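Local structure of Lmo2812 protein (5ZQA) at residues G239-V252 / F262-K274. The protein is a penicillin-binding protein of the peptidase S11 family that probably acts as a serine-type D-Ala-D-Ala carboxypeptidase, trimming the stem peptides of cell-wall peptidoglycan. Numbering follows the deposited sequence.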
loop_
_atom_site.group_PDB
_atom_site.type_symbol
_atom_site.label_atom_id
_atom_site.label_comp_id
_atom_site.label_asym_id
_atom_site.label_seq_id
_atom_site.Cartn_x
_atom_site.Cartn_y
_atom_site.Cartn_z
ATOM N N GLY A 239 7.815 -2.615 -2.123
ATOM C CA GLY A 239 8.684 -1.732 -2.875
ATOM C C GLY A 239 8.540 -1.945 -4.369
ATOM O O GLY A 239 8.164 -3.022 -4.806
ATOM N N THR A 240 8.845 -0.917 -5.154
ATOM C CA THR A 240 8.943 -1.101 -6.593
ATOM C C THR A 240 10.005 -0.159 -7.145
ATOM O O THR A 240 10.200 0.957 -6.636
ATOM C CB THR A 240 7.580 -0.910 -7.301
ATOM O OG1 THR A 240 7.711 -1.284 -8.681
ATOM C CG2 THR A 240 7.066 0.521 -7.193
ATOM N N ALA A 241 10.716 -0.649 -8.152
ATOM C CA ALA A 241 11.798 0.090 -8.797
ATOM C C ALA A 241 11.870 -0.329 -10.249
ATOM O O ALA A 241 11.578 -1.478 -10.572
ATOM C CB ALA A 241 13.126 -0.189 -8.109
ATOM N N GLU A 242 12.273 0.593 -11.117
ATOM C CA GLU A 242 12.490 0.275 -12.528
ATOM C C GLU A 242 13.892 0.710 -12.943
ATOM O O GLU A 242 14.329 1.820 -12.607
ATOM C CB GLU A 242 11.443 0.959 -13.415
ATOM C CG GLU A 242 11.576 0.607 -14.890
ATOM C CD GLU A 242 10.575 1.345 -15.765
ATOM O OE1 GLU A 242 10.247 2.511 -15.452
ATOM O OE2 GLU A 242 10.118 0.754 -16.768
ATOM N N ARG A 243 14.594 -0.189 -13.632
ATOM C CA ARG A 243 15.908 0.093 -14.215
ATOM C C ARG A 243 16.007 -0.557 -15.577
ATOM O O ARG A 243 15.697 -1.733 -15.718
ATOM C CB ARG A 243 17.036 -0.437 -13.339
ATOM C CG ARG A 243 17.084 0.149 -11.949
ATOM C CD ARG A 243 18.177 -0.504 -11.130
ATOM N NE ARG A 243 18.134 -0.024 -9.757
ATOM C CZ ARG A 243 18.762 -0.595 -8.740
ATOM N NH1 ARG A 243 19.506 -1.679 -8.933
ATOM N NH2 ARG A 243 18.646 -0.081 -7.528
ATOM N N GLY A 244 16.471 0.196 -16.569
ATOM C CA GLY A 244 16.661 -0.355 -17.902
ATOM C C GLY A 244 15.400 -0.940 -18.512
ATOM O O GLY A 244 15.458 -1.933 -19.234
ATOM N N GLY A 245 14.257 -0.336 -18.203
ATOM C CA GLY A 245 12.981 -0.811 -18.715
ATOM C C GLY A 245 12.386 -2.012 -17.993
ATOM O O GLY A 245 11.302 -2.476 -18.350
ATOM N N LYS A 246 13.090 -2.511 -16.980
ATOM C CA LYS A 246 12.638 -3.659 -16.212
ATOM C C LYS A 246 12.167 -3.194 -14.844
ATOM O O LYS A 246 12.926 -2.570 -14.117
ATOM C CB LYS A 246 13.758 -4.697 -16.061
ATOM C CG LYS A 246 13.508 -5.735 -14.962
ATOM C CD LYS A 246 14.690 -6.675 -14.805
ATOM C CE LYS A 246 14.504 -7.593 -13.608
ATOM N NZ LYS A 246 15.659 -8.516 -13.439
ATOM N N ARG A 247 10.918 -3.501 -14.505
ATOM C CA ARG A 247 10.393 -3.146 -13.193
ATOM C C ARG A 247 10.274 -4.377 -12.309
ATOM O O ARG A 247 9.888 -5.456 -12.774
ATOM C CB ARG A 247 9.031 -2.451 -13.324
ATOM C CG ARG A 247 8.397 -2.120 -11.962
ATOM C CD ARG A 247 7.143 -1.234 -12.070
ATOM N NE ARG A 247 7.468 0.103 -12.573
ATOM C CZ ARG A 247 7.953 1.093 -11.825
ATOM N NH1 ARG A 247 8.172 0.912 -10.530
ATOM N NH2 ARG A 247 8.229 2.275 -12.379
ATOM N N VAL A 248 10.626 -4.219 -11.035
ATOM C CA VAL A 248 10.433 -5.304 -10.081
ATOM C C VAL A 248 9.565 -4.795 -8.944
ATOM O O VAL A 248 9.463 -3.581 -8.714
ATOM C CB VAL A 248 11.763 -5.861 -9.528
ATOM C CG1 VAL A 248 12.644 -6.376 -10.681
ATOM C CG2 VAL A 248 12.498 -4.815 -8.703
ATOM N N ILE A 249 8.894 -5.729 -8.277
ATOM C CA ILE A 249 8.105 -5.422 -7.098
ATOM C C ILE A 249 8.562 -6.338 -5.976
ATOM O O ILE A 249 8.622 -7.559 -6.143
ATOM C CB ILE A 249 6.608 -5.597 -7.357
ATOM C CG1 ILE A 249 6.138 -4.556 -8.379
ATOM C CG2 ILE A 249 5.822 -5.442 -6.051
ATOM C CD1 ILE A 249 4.687 -4.737 -8.799
ATOM N N SER A 250 8.925 -5.742 -4.844
ATOM C CA SER A 250 9.351 -6.514 -3.680
ATOM C C SER A 250 8.283 -6.471 -2.602
ATOM O O SER A 250 7.603 -5.462 -2.437
ATOM C CB SER A 250 10.675 -5.972 -3.136
ATOM O OG SER A 250 10.523 -4.630 -2.685
ATOM N N ILE A 251 8.132 -7.578 -1.880
ATOM C CA ILE A 251 7.187 -7.663 -0.772
ATOM C C ILE A 251 7.908 -8.116 0.495
ATOM O O ILE A 251 8.591 -9.142 0.479
ATOM C CB ILE A 251 6.061 -8.675 -1.043
ATOM C CG1 ILE A 251 5.496 -8.536 -2.463
ATOM C CG2 ILE A 251 4.991 -8.560 0.034
ATOM C CD1 ILE A 251 4.754 -7.304 -2.660
ATOM N N VAL A 252 7.753 -7.353 1.578
ATOM C CA VAL A 252 8.285 -7.684 2.899
ATOM C C VAL A 252 7.152 -7.652 3.911
ATOM O O VAL A 252 6.490 -6.629 4.057
ATOM C CB VAL A 252 9.396 -6.691 3.321
ATOM C CG1 VAL A 252 9.663 -6.764 4.824
ATOM C CG2 VAL A 252 10.663 -6.956 2.516
ATOM N N PHE A 262 13.353 -2.232 5.605
ATOM C CA PHE A 262 14.018 -1.574 4.492
ATOM C C PHE A 262 15.366 -2.242 4.169
ATOM O O PHE A 262 15.777 -2.291 3.014
ATOM C CB PHE A 262 14.174 -0.069 4.776
ATOM C CG PHE A 262 12.852 0.668 4.874
ATOM C CD1 PHE A 262 11.947 0.629 3.829
ATOM C CD2 PHE A 262 12.522 1.394 6.010
ATOM C CE1 PHE A 262 10.739 1.302 3.903
ATOM C CE2 PHE A 262 11.312 2.064 6.094
ATOM C CZ PHE A 262 10.418 2.012 5.031
ATOM N N LYS A 263 16.039 -2.773 5.190
ATOM C CA LYS A 263 17.250 -3.565 4.955
ATOM C C LYS A 263 16.925 -4.811 4.153
ATOM O O LYS A 263 17.691 -5.200 3.267
ATOM C CB LYS A 263 17.908 -3.961 6.275
ATOM C CG LYS A 263 18.400 -2.798 7.097
ATOM C CD LYS A 263 19.683 -2.230 6.541
ATOM C CE LYS A 263 20.318 -1.286 7.561
ATOM N NZ LYS A 263 21.631 -0.794 7.089
ATOM N N ASP A 264 15.800 -5.446 4.470
ATOM C CA ASP A 264 15.341 -6.597 3.687
ATOM C C ASP A 264 15.054 -6.194 2.244
ATOM O O ASP A 264 15.383 -6.931 1.313
ATOM C CB ASP A 264 14.061 -7.222 4.267
ATOM C CG ASP A 264 14.268 -7.903 5.614
ATOM O OD1 ASP A 264 15.422 -8.176 6.013
ATOM O OD2 ASP A 264 13.235 -8.171 6.273
ATOM N N THR A 265 14.406 -5.044 2.066
ATOM C CA THR A 265 14.073 -4.565 0.733
ATOM C C THR A 265 15.328 -4.291 -0.085
ATOM O O THR A 265 15.356 -4.576 -1.282
ATOM C CB THR A 265 13.191 -3.310 0.808
ATOM O OG1 THR A 265 11.965 -3.664 1.445
ATOM C CG2 THR A 265 12.872 -2.757 -0.580
ATOM N N GLU A 266 16.379 -3.778 0.556
ATOM C CA GLU A 266 17.649 -3.575 -0.155
ATOM C C GLU A 266 18.174 -4.891 -0.730
ATOM O O GLU A 266 18.606 -4.941 -1.881
ATOM C CB GLU A 266 18.709 -2.959 0.761
ATOM C CG GLU A 266 18.476 -1.503 1.113
ATOM C CD GLU A 266 19.595 -0.952 1.987
ATOM O OE1 GLU A 266 20.719 -0.765 1.475
ATOM O OE2 GLU A 266 19.356 -0.729 3.192
ATOM N N LYS A 267 18.131 -5.947 0.076
ATOM C CA LYS A 267 18.593 -7.261 -0.356
ATOM C C LYS A 267 17.744 -7.801 -1.505
ATOM O O LYS A 267 18.265 -8.384 -2.454
ATOM C CB LYS A 267 18.575 -8.230 0.818
ATOM C CG LYS A 267 19.659 -7.950 1.843
ATOM C CD LYS A 267 19.488 -8.874 3.020
ATOM C CE LYS A 267 20.561 -8.655 4.076
ATOM N NZ LYS A 267 20.156 -9.374 5.316
ATOM N N LEU A 268 16.432 -7.587 -1.425
ATOM C CA LEU A 268 15.531 -8.079 -2.466
ATOM C C LEU A 268 15.719 -7.317 -3.774
ATOM O O LEU A 268 15.663 -7.912 -4.861
ATOM C CB LEU A 268 14.067 -7.984 -2.004
ATOM C CG LEU A 268 13.686 -8.950 -0.876
ATOM C CD1 LEU A 268 12.350 -8.549 -0.277
ATOM C CD2 LEU A 268 13.617 -10.385 -1.392
ATOM N N MET A 269 15.960 -6.011 -3.679
ATOM C CA MET A 269 16.173 -5.208 -4.878
ATOM C C MET A 269 17.481 -5.615 -5.564
ATOM O O MET A 269 17.550 -5.644 -6.796
ATOM C CB MET A 269 16.158 -3.710 -4.530
ATOM C CG MET A 269 14.748 -3.160 -4.261
ATOM S SD MET A 269 13.680 -3.407 -5.706
ATOM C CE MET A 269 12.083 -2.831 -5.113
ATOM N N GLU A 270 18.494 -5.966 -4.772
ATOM C CA GLU A 270 19.758 -6.477 -5.320
ATOM C C GLU A 270 19.527 -7.760 -6.125
ATOM O O GLU A 270 20.055 -7.922 -7.227
ATOM C CB GLU A 270 20.779 -6.731 -4.201
ATOM C CG GLU A 270 22.121 -7.258 -4.702
ATOM C CD GLU A 270 23.251 -7.039 -3.709
ATOM O OE1 GLU A 270 23.314 -5.947 -3.104
ATOM O OE2 GLU A 270 24.081 -7.958 -3.541
ATOM N N VAL A 271 18.732 -8.668 -5.575
ATOM C CA VAL A 271 18.351 -9.889 -6.285
ATOM C C VAL A 271 17.536 -9.560 -7.527
ATOM O O VAL A 271 17.755 -10.130 -8.608
ATOM C CB VAL A 271 17.535 -10.829 -5.364
ATOM C CG1 VAL A 271 16.940 -11.996 -6.155
ATOM C CG2 VAL A 271 18.427 -11.341 -4.255
ATOM N N GLY A 272 16.591 -8.640 -7.368
ATOM C CA GLY A 272 15.694 -8.286 -8.456
ATOM C C GLY A 272 16.412 -7.802 -9.703
ATOM O O GLY A 272 15.957 -8.051 -10.823
ATOM N N PHE A 273 17.538 -7.117 -9.518
ATOM C CA PHE A 273 18.282 -6.579 -10.655
ATOM C C PHE A 273 19.606 -7.285 -10.902
ATOM O O PHE A 273 20.434 -6.800 -11.676
ATOM C CB PHE A 273 18.522 -5.079 -10.470
ATOM C CG PHE A 273 17.268 -4.269 -10.552
ATOM C CD1 PHE A 273 16.612 -4.105 -11.759
ATOM C CD2 PHE A 273 16.725 -3.694 -9.414
ATOM C CE1 PHE A 273 15.446 -3.375 -11.831
ATOM C CE2 PHE A 273 15.562 -2.957 -9.482
ATOM C CZ PHE A 273 14.921 -2.799 -10.689
ATOM N N LYS A 274 19.801 -8.432 -10.262
ATOM C CA LYS A 274 21.023 -9.212 -10.457
ATOM C C LYS A 274 21.192 -9.646 -11.911
ATOM O O LYS A 274 20.229 -10.010 -12.583
ATOM C CB LYS A 274 21.028 -10.441 -9.549
ATOM C CG LYS A 274 22.320 -11.243 -9.615
ATOM C CD LYS A 274 22.158 -12.604 -8.958
ATOM C CE LYS A 274 23.313 -13.525 -9.313
ATOM N NZ LYS A 274 23.020 -14.927 -8.920
HETATM O O HOH W 1 9.845 -4.778 -0.040
#
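Phe273, Met269 and Leu268 of the C-terminal helix pack on one face of the beta hairpin 239-252, a helix-on-sheet contact in the penicillin-binding fold shared with serine beta-lactamases. The hairpin supplies two neighbouring strands of the central five-stranded antiparallel sheet, joined by a type I' turn from Arg243 to Lys246; helix 175-188 covers the other face through Thr240, Ile249 and Ile251. Segment 262-272 of the helix runs roughly antiparallel to strand 246-252 (147°), the axes 8.7 Å apart at their closest.

Just past the helix, Phe273 slots its ring edge-first onto the hairpin near the turn, between Arg243 and Val248. Arg243 covers one face: its CD sits above the ring centre, 3.7 Å from the centroid, in a CH-pi contact, and the guanidinium continues flat across the rim as an offset stack with the planes 21° apart. Gln220 O takes NH2 of that arginine, which helps fix the group's rotation. Val248 meets the opposite face, while Ala241 O and Lys246 O lie at the ring edge.

Deeper in, Met269 bends at chi2, which lays its thioether on the sheet face across both strands: SD is 3.5 Å from Val248 CG2, and CE reaches the Gly239 backbone and Ser250 OG. Val40 of strand 37-42 extends this apolar layer beside Val248 and Leu268. Toward the start of the helix, Val252 CG2 rests 3.6 Å from Leu268 CD1 and also touches Asp264 CB; the Asp264 carboxylate itself is taken by the backbone N atoms of Ser34 and Ala35. A water links Ser250 OG to Thr265 OG1, which also bonds Arg261 O.

At the helix's C-terminal end Lys246 stretches out fully, and its NZ donates to Gly272 O at 2.7 Å, nearly in line with the carbonyl (C=O...N 165°).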